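Long-range contacts in aminopeptidase-like protein (Chaetomium thermophilum, PDB 5JM6), which probably cleaves amino-terminal residues from peptides as a zinc-dependent M18 aminopeptidase, assembled as a dodecamer: residues F386-D391 with A475-P480; A128-H133 with K504-F509; V416-D421 with N447-I452; S443-Q448 with G499-K504. All blocks are in the same frame, centred on the assembly; numbering follows the deposited sequence.

How the contacts relate
Contacts 1, 2 and 3 reach the same mixed sheet, in which strands 127-133, 386-394, 473-481, 417-419 and 448-450 lie in that order. Contact 1 holds the middle: its centre is about 9 Å from the centres of both contact 2 and contact 3, which are about 17 Å apart and do not touch. Helix 495-514 covers one face, meeting strand 127-133 in contact 2 and the loop after helix 430-443 in contact 4, with Lys504 common to both. Asn447 and Gln448 lead from contact 4 into contact 3. Strands 127-133 and 386-394 run toward the metal centre, where His133, Asp391 and Asp306 bind one zinc ion and Asp306, with Glu340 and His485, a second.

Contact 1. Residues F386-D391 with A475-P480; sequences FLVSSD and ADVGIP. With ZN (zinc ion), chain H.
Main-chain hydrogen bonds carry most of this pairing of parallel strands. Leu387 O accepts Ala475 N at 3.1 Å, nearly along the C=O axis. Ser389 then uses both of its peptide groups on the facing strand: its N reaches Ala475 O at 3.0 Å, again almost in line with the carbonyl, and its O takes Val477 N at 3.1 Å, the donor lying 31° above the carbonyl plane. The ladder frays at its end, where Asp391 N to Val477 O is a weak bond bent to 121°. Two CA-H...O contacts, from Asp476 CA to Ser389 O and from Ser390 CA to Val477 O, supplement it.

Apolar packing lies on the face that bears Val388 and Val477. The two side chains meet at a slant, Val388 CG1, anti to its backbone N, resting 3.6 Å from Val477 CB. Further back, Phe386 brings the tip of its ring, CZ, to 4.0 Å from Ala475 CB. Phe506 and Phe502 of helix 495-514 and Leu436 of helix 430-443 pack on this face. Ser389 and Asp476 occupy the opposite face, where Thr427 gives Asp476 OD1 a weak hydrogen bond.

Metal binding takes over where the strand pairing weakens. Asp391 grips zinc with both carboxylate oxygens, OD1 at 2.0 Å and OD2 at 2.1 Å; His133 and Asp306 complete the site. The chemistry thus changes from a largely buried strand pair with valines packed on one face to a chelating carboxylate at its carboxyl end, whose negative charge would probably be partly offset by the metal.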
loop_
_atom_site.group_PDB
_atom_site.type_symbol
_atom_site.label_atom_id
_atom_site.label_comp_id
_atom_site.label_asym_id
_atom_site.label_seq_id
_atom_site.Cartn_x
_atom_site.Cartn_y
_atom_site.Cartn_z
ATOM N N PHE A 386 1.328 -1.514 57.136
ATOM C CA PHE A 386 0.956 -2.153 55.885
ATOM C C PHE A 386 -0.005 -1.237 55.139
ATOM O O PHE A 386 -0.920 -0.672 55.740
ATOM C CB PHE A 386 0.325 -3.522 56.143
ATOM C CG PHE A 386 0.167 -4.358 54.908
ATOM C CD1 PHE A 386 -0.927 -4.191 54.076
ATOM C CD2 PHE A 386 1.109 -5.318 54.582
ATOM C CE1 PHE A 386 -1.077 -4.959 52.942
ATOM C CE2 PHE A 386 0.964 -6.091 53.447
ATOM C CZ PHE A 386 -0.132 -5.911 52.626
ATOM N N LEU A 387 0.179 -1.120 53.829
ATOM C CA LEU A 387 -0.651 -0.237 53.019
ATOM C C LEU A 387 -1.419 -1.011 51.963
ATOM O O LEU A 387 -0.827 -1.610 51.069
ATOM C CB LEU A 387 0.197 0.837 52.333
ATOM C CG LEU A 387 -0.578 1.621 51.265
ATOM C CD1 LEU A 387 -1.465 2.687 51.899
ATOM C CD2 LEU A 387 0.339 2.218 50.201
ATOM N N VAL A 388 -2.743 -0.992 52.061
ATOM C CA VAL A 388 -3.558 -1.546 50.996
ATOM C C VAL A 388 -3.941 -0.413 50.052
ATOM O O VAL A 388 -4.740 0.458 50.395
ATOM C CB VAL A 388 -4.818 -2.248 51.538
ATOM C CG1 VAL A 388 -5.722 -2.675 50.396
ATOM C CG2 VAL A 388 -4.428 -3.448 52.389
ATOM N N SER A 389 -3.354 -0.436 48.859
ATOM C CA SER A 389 -3.642 0.552 47.830
ATOM C C SER A 389 -4.731 -0.006 46.933
ATOM O O SER A 389 -4.506 -0.971 46.203
ATOM C CB SER A 389 -2.385 0.882 47.023
ATOM O OG SER A 389 -2.699 1.615 45.852
ATOM N N SER A 390 -5.914 0.593 46.987
ATOM C CA SER A 390 -7.067 -0.028 46.358
ATOM C C SER A 390 -7.639 0.771 45.191
ATOM O O SER A 390 -8.190 1.855 45.370
ATOM C CB SER A 390 -8.156 -0.285 47.404
ATOM O OG SER A 390 -8.744 0.918 47.862
ATOM N N ASP A 391 -7.484 0.210 43.993
ATOM C CA ASP A 391 -8.145 0.704 42.790
ATOM C C ASP A 391 -8.979 -0.432 42.213
ATOM O O ASP A 391 -8.686 -1.598 42.459
ATOM C CB ASP A 391 -7.127 1.204 41.757
ATOM C CG ASP A 391 -7.728 2.205 40.784
ATOM O OD1 ASP A 391 -8.955 2.427 40.844
ATOM O OD2 ASP A 391 -6.978 2.770 39.958
ATOM N N ALA A 475 0.199 -3.850 49.172
ATOM C CA ALA A 475 -0.421 -4.683 48.150
ATOM C C ALA A 475 -1.413 -3.866 47.337
ATOM O O ALA A 475 -1.985 -2.897 47.841
ATOM C CB ALA A 475 -1.115 -5.876 48.779
ATOM N N ASP A 476 -1.610 -4.245 46.078
ATOM C CA ASP A 476 -2.691 -3.659 45.298
ATOM C C ASP A 476 -3.907 -4.560 45.298
ATOM O O ASP A 476 -3.836 -5.749 44.991
ATOM C CB ASP A 476 -2.281 -3.359 43.859
ATOM C CG ASP A 476 -1.581 -2.030 43.727
ATOM O OD1 ASP A 476 -0.484 -1.869 44.287
ATOM O OD2 ASP A 476 -2.183 -1.108 43.141
ATOM N N VAL A 477 -5.032 -3.949 45.623
ATOM C CA VAL A 477 -6.249 -4.662 45.926
ATOM C C VAL A 477 -7.390 -3.992 45.177
ATOM O O VAL A 477 -7.427 -2.770 45.073
ATOM C CB VAL A 477 -6.481 -4.665 47.451
ATOM C CG1 VAL A 477 -7.901 -4.929 47.798
ATOM C CG2 VAL A 477 -5.566 -5.679 48.120
ATOM N N GLY A 478 -8.308 -4.774 44.625
ATOM C CA GLY A 478 -9.415 -4.156 43.931
ATOM C C GLY A 478 -10.701 -4.940 43.880
ATOM O O GLY A 478 -10.717 -6.170 43.892
ATOM N N ILE A 479 -11.792 -4.191 43.792
ATOM C CA ILE A 479 -13.115 -4.755 43.619
ATOM C C ILE A 479 -13.352 -4.866 42.120
ATOM O O ILE A 479 -13.137 -3.900 41.387
ATOM C CB ILE A 479 -14.191 -3.885 44.298
ATOM C CG1 ILE A 479 -13.843 -3.682 45.776
ATOM C CG2 ILE A 479 -15.570 -4.505 44.145
ATOM C CD1 ILE A 479 -14.826 -2.817 46.530
ATOM N N PRO A 480 -13.764 -6.052 41.652
ATOM C CA PRO A 480 -13.885 -6.279 40.210
ATOM C C PRO A 480 -14.989 -5.449 39.569
ATOM O O PRO A 480 -16.006 -5.159 40.200
ATOM C CB PRO A 480 -14.199 -7.774 40.117
ATOM C CG PRO A 480 -14.826 -8.104 41.419
ATOM C CD PRO A 480 -14.133 -7.246 42.432
HETATM ZN ZN ZN H . -8.676 3.903 39.470
#

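Contact 2. Residues A128-H133 with K504-F509; sequences AMIAGH and KGFLDF. With ZN (zinc ion), chain H.
This is helix-on-sheet packing in the buried core: helix 495-514 lies across one face of the mixed sheet and meets the early part of strand 127-133. The two short segments run roughly antiparallel, at 154°, with their axes 8.2 Å apart, and no hydrogen bond joins them.

Phe506 and Leu507 supply the helix side. The first torsion of Phe506 sets CG anti to the backbone N (164°), which sends the ring down to the strand. Its CE2 atom lies 4.0 Å from Ala128 CB and also approaches Met129 N and O, while CD2 is 4.0 Å from Ile130 CG1; Ile130 and the ring run antiparallel alongside one another. Leu507 sits alongside. Its CD2 branch abuts Ala128 O, and its CG is 4.0 Å from Ile130 CD1, the two side chains lying roughly perpendicular. Ile130 is therefore shared between the aromatic and the leucine.

At the far end of the strand, beyond the helix contact, His133 NE2 binds zinc at 2.1 Å. Among its neighbours, strand 127-133 is hydrogen-bonded between strands 330-336 and 386-394; on the helix-covered face Phe506 also packs on Val388 of strand 386-394 and on Leu436 and Ile439 of helix 430-443.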
loop_
_atom_site.group_PDB
_atom_site.type_symbol
_atom_site.label_atom_id
_atom_site.label_comp_id
_atom_site.label_asym_id
_atom_site.label_seq_id
_atom_site.Cartn_x
_atom_site.Cartn_y
_atom_site.Cartn_z
ATOM N N ALA A 128 -2.207 0.692 60.001
ATOM C CA ALA A 128 -2.921 -0.077 58.995
ATOM C C ALA A 128 -3.672 0.912 58.116
ATOM O O ALA A 128 -4.643 1.530 58.554
ATOM C CB ALA A 128 -3.870 -1.075 59.642
ATOM N N MET A 129 -3.216 1.070 56.878
ATOM C CA MET A 129 -3.715 2.146 56.031
ATOM C C MET A 129 -4.235 1.675 54.676
ATOM O O MET A 129 -3.704 0.740 54.075
ATOM C CB MET A 129 -2.623 3.207 55.829
ATOM C CG MET A 129 -1.245 2.659 55.478
ATOM S SD MET A 129 -0.020 3.972 55.274
ATOM C CE MET A 129 1.214 3.502 56.485
ATOM N N ILE A 130 -5.292 2.338 54.219
ATOM C CA ILE A 130 -5.869 2.106 52.901
ATOM C C ILE A 130 -5.843 3.398 52.095
ATOM O O ILE A 130 -6.224 4.456 52.597
ATOM C CB ILE A 130 -7.323 1.600 52.989
ATOM C CG1 ILE A 130 -7.422 0.397 53.927
ATOM C CG2 ILE A 130 -7.857 1.262 51.601
ATOM C CD1 ILE A 130 -8.847 -0.006 54.245
ATOM N N ALA A 131 -5.392 3.309 50.849
ATOM C CA ALA A 131 -5.363 4.463 49.963
ATOM C C ALA A 131 -6.203 4.208 48.715
ATOM O O ALA A 131 -6.233 3.094 48.195
ATOM C CB ALA A 131 -3.936 4.803 49.580
ATOM N N GLY A 132 -6.888 5.246 48.249
ATOM C CA GLY A 132 -7.691 5.167 47.043
ATOM C C GLY A 132 -7.828 6.546 46.432
ATOM O O GLY A 132 -7.375 7.529 47.019
ATOM N N HIS A 133 -8.443 6.632 45.255
ATOM C CA HIS A 133 -8.679 7.931 44.634
ATOM C C HIS A 133 -10.168 8.174 44.409
ATOM O O HIS A 133 -10.911 7.256 44.093
ATOM C CB HIS A 133 -7.903 8.064 43.319
ATOM C CG HIS A 133 -8.400 7.188 42.209
ATOM N ND1 HIS A 133 -9.290 7.631 41.254
ATOM C CD2 HIS A 133 -8.093 5.913 41.871
ATOM C CE1 HIS A 133 -9.530 6.660 40.393
ATOM N NE2 HIS A 133 -8.816 5.606 40.743
ATOM N N LYS A 504 -12.553 -3.767 56.301
ATOM C CA LYS A 504 -12.740 -3.777 57.747
ATOM C C LYS A 504 -11.925 -4.905 58.361
ATOM O O LYS A 504 -11.334 -4.746 59.428
ATOM C CB LYS A 504 -14.212 -3.933 58.131
ATOM C CG LYS A 504 -14.429 -3.936 59.642
ATOM C CD LYS A 504 -15.830 -4.374 60.027
ATOM C CE LYS A 504 -15.847 -5.019 61.409
ATOM N NZ LYS A 504 -15.991 -4.037 62.521
ATOM N N GLY A 505 -11.893 -6.043 57.674
ATOM C CA GLY A 505 -11.104 -7.174 58.117
ATOM C C GLY A 505 -9.635 -6.819 58.229
ATOM O O GLY A 505 -8.966 -7.204 59.186
ATOM N N PHE A 506 -9.137 -6.071 57.252
ATOM C CA PHE A 506 -7.737 -5.667 57.240
ATOM C C PHE A 506 -7.411 -4.717 58.393
ATOM O O PHE A 506 -6.485 -4.970 59.163
ATOM C CB PHE A 506 -7.385 -5.024 55.898
ATOM C CG PHE A 506 -6.106 -4.239 55.915
ATOM C CD1 PHE A 506 -4.879 -4.881 55.905
ATOM C CD2 PHE A 506 -6.133 -2.855 55.929
ATOM C CE1 PHE A 506 -3.704 -4.155 55.919
ATOM C CE2 PHE A 506 -4.963 -2.123 55.941
ATOM C CZ PHE A 506 -3.745 -2.774 55.936
ATOM N N LEU A 507 -8.172 -3.633 58.517
ATOM C CA LEU A 507 -7.923 -2.665 59.580
ATOM C C LEU A 507 -8.041 -3.316 60.957
ATOM O O LEU A 507 -7.258 -3.018 61.857
ATOM C CB LEU A 507 -8.881 -1.474 59.466
ATOM C CG LEU A 507 -8.790 -0.637 58.184
ATOM C CD1 LEU A 507 -9.954 0.334 58.094
ATOM C CD2 LEU A 507 -7.468 0.112 58.091
ATOM N N ASP A 508 -8.999 -4.224 61.117
ATOM C CA ASP A 508 -9.208 -4.859 62.415
ATOM C C ASP A 508 -8.162 -5.931 62.729
ATOM O O ASP A 508 -7.757 -6.080 63.881
ATOM C CB ASP A 508 -10.612 -5.471 62.499
ATOM C CG ASP A 508 -11.708 -4.420 62.590
ATOM O OD1 ASP A 508 -11.385 -3.219 62.703
ATOM O OD2 ASP A 508 -12.897 -4.801 62.564
ATOM N N PHE A 509 -7.756 -6.705 61.726
ATOM C CA PHE A 509 -6.853 -7.829 61.976
ATOM C C PHE A 509 -5.365 -7.641 61.659
ATOM O O PHE A 509 -4.575 -8.540 61.948
ATOM C CB PHE A 509 -7.349 -9.056 61.213
ATOM C CG PHE A 509 -8.544 -9.712 61.838
ATOM C CD1 PHE A 509 -8.434 -10.361 63.056
ATOM C CD2 PHE A 509 -9.774 -9.692 61.203
ATOM C CE1 PHE A 509 -9.531 -10.971 63.635
ATOM C CE2 PHE A 509 -10.875 -10.302 61.775
ATOM C CZ PHE A 509 -10.753 -10.942 62.993
HETATM ZN ZN ZN H . -8.676 3.903 39.470
#

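Contact 3. Residues V416-D421 with N447-I452; sequences VALCVD and NQRHMI
Val416 opens the pairing: its O receives Gln448 N at 2.8 Å, in the carbonyl plane, while its side chain turns from the partner to Phe502. Ala417 places CB 4.1 Å from Gln448 CB and 4.0 Å from His450 CB, on the face those three residues share. The amide of Gln448 continues past them to Arg411 and Gly415.

Leu418 bonds through both its N and its O, in two successive peptide groups, the N to Gln448 O and the O taking His450 N at 3.0 Å, with the donor 45° above the carbonyl plane. On the other face its side chain splits: CD1 touches Asn447 CB at 3.7 Å, and CD2 lies 4.0 Å from Arg449 NH1, over one face of the guanidinium. Asp437 fixes that group through a salt bridge to Arg449 NH2.

Cys419 sets SG anti to its backbone N, at the edge of the His450 ring. The His450 side chain also packs on Thr393 and Pro410. An alanine here removes the ring and would probably lose its packing on those two residues. Val420 N closes the ladder on His450 O at 3.0 Å, and Val420 O lies against Met451 CG. Outside the chain, Val420 packs on Pro143 and Met451 on Ala159 of a neighbouring subunit.

Strands 417-419 and 448-450 are parallel neighbours joined through helix 430-443, a beta-alpha-beta crossover. Strand 448-450 is outermost in the sheet within this chain, whereas 417-419 pairs on its other side, antiparallel, with strand 473-481.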
loop_
_atom_site.group_PDB
_atom_site.type_symbol
_atom_site.label_atom_id
_atom_site.label_comp_id
_atom_site.label_asym_id
_atom_site.label_seq_id
_atom_site.Cartn_x
_atom_site.Cartn_y
_atom_site.Cartn_z
ATOM N N VAL A 416 -13.005 -9.386 46.913
ATOM C CA VAL A 416 -11.983 -8.509 46.390
ATOM C C VAL A 416 -10.878 -9.289 45.677
ATOM O O VAL A 416 -10.556 -10.418 46.051
ATOM C CB VAL A 416 -11.398 -7.661 47.517
ATOM C CG1 VAL A 416 -10.601 -6.560 46.945
ATOM C CG2 VAL A 416 -12.521 -7.073 48.349
ATOM N N ALA A 417 -10.315 -8.683 44.636
ATOM C CA ALA A 417 -9.237 -9.299 43.877
ATOM C C ALA A 417 -7.886 -8.735 44.291
ATOM O O ALA A 417 -7.720 -7.522 44.415
ATOM C CB ALA A 417 -9.456 -9.093 42.385
ATOM N N LEU A 418 -6.922 -9.623 44.512
ATOM C CA LEU A 418 -5.546 -9.195 44.709
ATOM C C LEU A 418 -4.905 -9.072 43.335
ATOM O O LEU A 418 -4.788 -10.053 42.600
ATOM C CB LEU A 418 -4.772 -10.176 45.596
ATOM C CG LEU A 418 -4.939 -10.093 47.119
ATOM C CD1 LEU A 418 -6.397 -10.076 47.548
ATOM C CD2 LEU A 418 -4.216 -11.246 47.790
ATOM N N CYS A 419 -4.503 -7.854 42.994
ATOM C CA CYS A 419 -3.968 -7.558 41.675
ATOM C C CYS A 419 -2.463 -7.797 41.659
ATOM O O CYS A 419 -1.733 -7.245 42.480
ATOM C CB CYS A 419 -4.295 -6.114 41.285
ATOM S SG CYS A 419 -4.427 -5.803 39.513
ATOM N N VAL A 420 -2.009 -8.635 40.731
ATOM C CA VAL A 420 -0.596 -8.989 40.621
ATOM C C VAL A 420 -0.082 -8.683 39.217
ATOM O O VAL A 420 -0.819 -8.812 38.240
ATOM C CB VAL A 420 -0.361 -10.487 40.938
ATOM C CG1 VAL A 420 1.128 -10.809 40.982
ATOM C CG2 VAL A 420 -1.025 -10.868 42.252
ATOM N N ASP A 421 1.179 -8.269 39.116
ATOM C CA ASP A 421 1.798 -8.052 37.814
ATOM C C ASP A 421 3.141 -8.773 37.717
ATOM O O ASP A 421 4.203 -8.157 37.810
ATOM C CB ASP A 421 1.977 -6.557 37.545
ATOM C CG ASP A 421 1.810 -6.210 36.080
ATOM O OD1 ASP A 421 1.979 -7.113 35.234
ATOM O OD2 ASP A 421 1.506 -5.038 35.774
ATOM N N ASN A 447 -10.586 -14.248 48.678
ATOM C CA ASN A 447 -9.850 -13.312 47.838
ATOM C C ASN A 447 -9.657 -13.875 46.444
ATOM O O ASN A 447 -9.270 -15.030 46.282
ATOM C CB ASN A 447 -8.482 -12.984 48.443
ATOM C CG ASN A 447 -8.582 -12.227 49.749
ATOM O OD1 ASN A 447 -9.647 -11.735 50.120
ATOM N ND2 ASN A 447 -7.459 -12.119 50.453
ATOM N N GLN A 448 -9.919 -13.055 45.435
ATOM C CA GLN A 448 -9.688 -13.469 44.062
ATOM C C GLN A 448 -8.310 -13.002 43.601
ATOM O O GLN A 448 -7.579 -12.359 44.354
ATOM C CB GLN A 448 -10.786 -12.922 43.150
ATOM C CG GLN A 448 -12.185 -13.230 43.661
ATOM C CD GLN A 448 -13.265 -12.924 42.649
ATOM O OE1 GLN A 448 -13.357 -13.573 41.608
ATOM N NE2 GLN A 448 -14.097 -11.936 42.952
ATOM N N ARG A 449 -7.952 -13.347 42.370
ATOM C CA ARG A 449 -6.716 -12.862 41.773
ATOM C C ARG A 449 -7.029 -12.153 40.463
ATOM O O ARG A 449 -7.894 -12.588 39.703
ATOM C CB ARG A 449 -5.726 -14.009 41.534
ATOM C CG ARG A 449 -5.433 -14.876 42.756
ATOM C CD ARG A 449 -4.861 -14.053 43.898
ATOM N NE ARG A 449 -4.123 -14.861 44.868
ATOM C CZ ARG A 449 -4.555 -15.147 46.093
ATOM N NH1 ARG A 449 -5.731 -14.696 46.510
ATOM N NH2 ARG A 449 -3.809 -15.884 46.905
ATOM N N HIS A 450 -6.332 -11.050 40.211
ATOM C CA HIS A 450 -6.470 -10.330 38.952
ATOM C C HIS A 450 -5.107 -10.117 38.315
ATOM O O HIS A 450 -4.140 -9.774 38.995
ATOM C CB HIS A 450 -7.161 -8.983 39.155
ATOM C CG HIS A 450 -7.009 -8.054 37.991
ATOM N ND1 HIS A 450 -6.378 -6.832 38.091
ATOM C CD2 HIS A 450 -7.383 -8.179 36.696
ATOM C CE1 HIS A 450 -6.383 -6.239 36.910
ATOM N NE2 HIS A 450 -6.986 -7.035 36.046
ATOM N N MET A 451 -5.026 -10.365 37.012
ATOM C CA MET A 451 -3.788 -10.162 36.278
ATOM C C MET A 451 -4.076 -9.938 34.793
ATOM O O MET A 451 -4.990 -10.552 34.245
ATOM C CB MET A 451 -2.878 -11.368 36.485
ATOM C CG MET A 451 -1.463 -11.184 36.023
ATOM S SD MET A 451 -0.504 -12.661 36.382
ATOM C CE MET A 451 1.141 -11.990 36.245
ATOM N N ILE A 452 -3.283 -9.096 34.134
ATOM C CA ILE A 452 -3.478 -8.845 32.705
ATOM C C ILE A 452 -2.533 -9.690 31.854
ATOM O O ILE A 452 -2.786 -10.870 31.609
ATOM C CB ILE A 452 -3.288 -7.347 32.351
ATOM C CG1 ILE A 452 -1.969 -6.803 32.915
ATOM C CG2 ILE A 452 -4.470 -6.526 32.852
ATOM C CD1 ILE A 452 -0.765 -6.952 31.990
#

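Contact 4. Residues S443-Q448 with G499-K504; sequences SGCVNQ and GVKFYK
Lys501 leaves helix 495-514 pointing at the loop 443-448, with CG anti to its backbone N (-171°) and the chain extended all the way to the ammonium. From CB outward, CG and then CD run along Cys445 SG, each 3.8 Å from the sulfur. CE passes 3.4 Å from Ser443 O. At the tip, NZ donates a hydrogen bond to Gly444 O at 3.0 Å, approaching 42° above the carbonyl plane. An alanine here removes everything beyond CB, so the loop would probably lose both its hydrogen bond from the helix and the part of the cover over Cys445 that CG and CD provide.

Cys445 SG also lies 3.9 Å from Phe502 CA, which wedges the sulfur against the helix backbone between the two side chains. Phe502 meets the amide of Asn447 further along: OD1 is 3.9 Å from Phe502 CD1, and the amide and ring planes stand nearly perpendicular, at 88°.

Gly444, with positive phi, is where the chain turns out of helix 430-443. There Lys501 hydrogen-bonds to it. The turn is the helix-to-strand link of a beta-alpha-beta crossover, leading to strand 448-450, outermost in the sheet within this chain.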
loop_
_atom_site.group_PDB
_atom_site.type_symbol
_atom_site.label_atom_id
_atom_site.label_comp_id
_atom_site.label_asym_id
_atom_site.label_seq_id
_atom_site.Cartn_x
_atom_site.Cartn_y
_atom_site.Cartn_z
ATOM N N SER A 443 -11.648 -12.944 58.438
ATOM C CA SER A 443 -12.783 -12.071 58.139
ATOM C C SER A 443 -13.990 -12.793 57.548
ATOM O O SER A 443 -15.074 -12.217 57.456
ATOM C CB SER A 443 -12.359 -10.972 57.161
ATOM O OG SER A 443 -11.198 -10.297 57.604
ATOM N N GLY A 444 -13.803 -14.043 57.138
ATOM C CA GLY A 444 -14.831 -14.752 56.399
ATOM C C GLY A 444 -14.925 -14.276 54.958
ATOM O O GLY A 444 -16.017 -14.162 54.400
ATOM N N CYS A 445 -13.773 -13.994 54.354
ATOM C CA CYS A 445 -13.725 -13.506 52.979
ATOM C C CYS A 445 -12.969 -14.460 52.068
ATOM O O CYS A 445 -12.083 -15.190 52.514
ATOM C CB CYS A 445 -13.067 -12.126 52.919
ATOM S SG CYS A 445 -13.957 -10.822 53.786
ATOM N N VAL A 446 -13.274 -14.382 50.777
ATOM C CA VAL A 446 -12.577 -15.158 49.767
ATOM C C VAL A 446 -11.899 -14.130 48.860
ATOM O O VAL A 446 -12.562 -13.237 48.331
ATOM C CB VAL A 446 -13.544 -16.020 48.940
ATOM C CG1 VAL A 446 -14.232 -17.046 49.828
ATOM C CG2 VAL A 446 -14.567 -15.143 48.235
ATOM N N ASN A 447 -10.586 -14.248 48.678
ATOM C CA ASN A 447 -9.850 -13.312 47.838
ATOM C C ASN A 447 -9.657 -13.875 46.444
ATOM O O ASN A 447 -9.270 -15.030 46.282
ATOM C CB ASN A 447 -8.482 -12.984 48.443
ATOM C CG ASN A 447 -8.582 -12.227 49.749
ATOM O OD1 ASN A 447 -9.647 -11.735 50.120
ATOM N ND2 ASN A 447 -7.459 -12.119 50.453
ATOM N N GLN A 448 -9.919 -13.055 45.435
ATOM C CA GLN A 448 -9.688 -13.469 44.062
ATOM C C GLN A 448 -8.310 -13.002 43.601
ATOM O O GLN A 448 -7.579 -12.359 44.354
ATOM C CB GLN A 448 -10.786 -12.922 43.150
ATOM C CG GLN A 448 -12.185 -13.230 43.661
ATOM C CD GLN A 448 -13.265 -12.924 42.649
ATOM O OE1 GLN A 448 -13.357 -13.573 41.608
ATOM N NE2 GLN A 448 -14.097 -11.936 42.952
ATOM N N GLY A 499 -16.662 -5.451 49.657
ATOM C CA GLY A 499 -15.514 -4.572 49.771
ATOM C C GLY A 499 -15.282 -4.073 51.186
ATOM O O GLY A 499 -14.187 -4.237 51.727
ATOM N N VAL A 500 -16.330 -3.549 51.800
ATOM C CA VAL A 500 -16.286 -3.028 53.147
ATOM C C VAL A 500 -15.888 -4.129 54.095
ATOM O O VAL A 500 -15.120 -3.923 55.025
ATOM C CB VAL A 500 -17.696 -2.593 53.577
ATOM C CG1 VAL A 500 -17.725 -2.154 55.028
ATOM C CG2 VAL A 500 -18.238 -1.515 52.665
ATOM N N LYS A 501 -16.431 -5.304 53.849
ATOM C CA LYS A 501 -16.174 -6.469 54.687
ATOM C C LYS A 501 -14.686 -6.818 54.702
ATOM O O LYS A 501 -14.113 -7.064 55.762
ATOM C CB LYS A 501 -16.993 -7.666 54.210
ATOM C CG LYS A 501 -16.948 -8.849 55.153
ATOM C CD LYS A 501 -17.617 -10.056 54.532
ATOM C CE LYS A 501 -17.730 -11.192 55.529
ATOM N NZ LYS A 501 -18.357 -12.392 54.916
ATOM N N PHE A 502 -14.058 -6.820 53.530
ATOM C CA PHE A 502 -12.637 -7.137 53.453
ATOM C C PHE A 502 -11.760 -6.053 54.072
ATOM O O PHE A 502 -10.839 -6.355 54.831
ATOM C CB PHE A 502 -12.195 -7.367 52.011
ATOM C CG PHE A 502 -10.705 -7.396 51.851
ATOM C CD1 PHE A 502 -9.972 -8.478 52.309
ATOM C CD2 PHE A 502 -10.033 -6.333 51.272
ATOM C CE1 PHE A 502 -8.599 -8.506 52.181
ATOM C CE2 PHE A 502 -8.659 -6.355 51.139
ATOM C CZ PHE A 502 -7.941 -7.444 51.595
ATOM N N TYR A 503 -12.029 -4.794 53.734
ATOM C CA TYR A 503 -11.234 -3.690 54.259
ATOM C C TYR A 503 -11.341 -3.604 55.776
ATOM O O TYR A 503 -10.340 -3.387 56.459
ATOM C CB TYR A 503 -11.660 -2.361 53.640
ATOM C CG TYR A 503 -11.397 -2.242 52.163
ATOM C CD1 TYR A 503 -10.238 -2.755 51.595
ATOM C CD2 TYR A 503 -12.313 -1.614 51.334
ATOM C CE1 TYR A 503 -10.001 -2.644 50.241
ATOM C CE2 TYR A 503 -12.087 -1.499 49.983
ATOM C CZ TYR A 503 -10.932 -2.014 49.440
ATOM O OH TYR A 503 -10.713 -1.898 48.090
ATOM N N LYS A 504 -12.553 -3.767 56.301
ATOM C CA LYS A 504 -12.740 -3.777 57.747
ATOM C C LYS A 504 -11.925 -4.905 58.361
ATOM O O LYS A 504 -11.334 -4.746 59.428
ATOM C CB LYS A 504 -14.212 -3.933 58.131
ATOM C CG LYS A 504 -14.429 -3.936 59.642
ATOM C CD LYS A 504 -15.830 -4.374 60.027
ATOM C CE LYS A 504 -15.847 -5.019 61.409
ATOM N NZ LYS A 504 -15.991 -4.037 62.521
#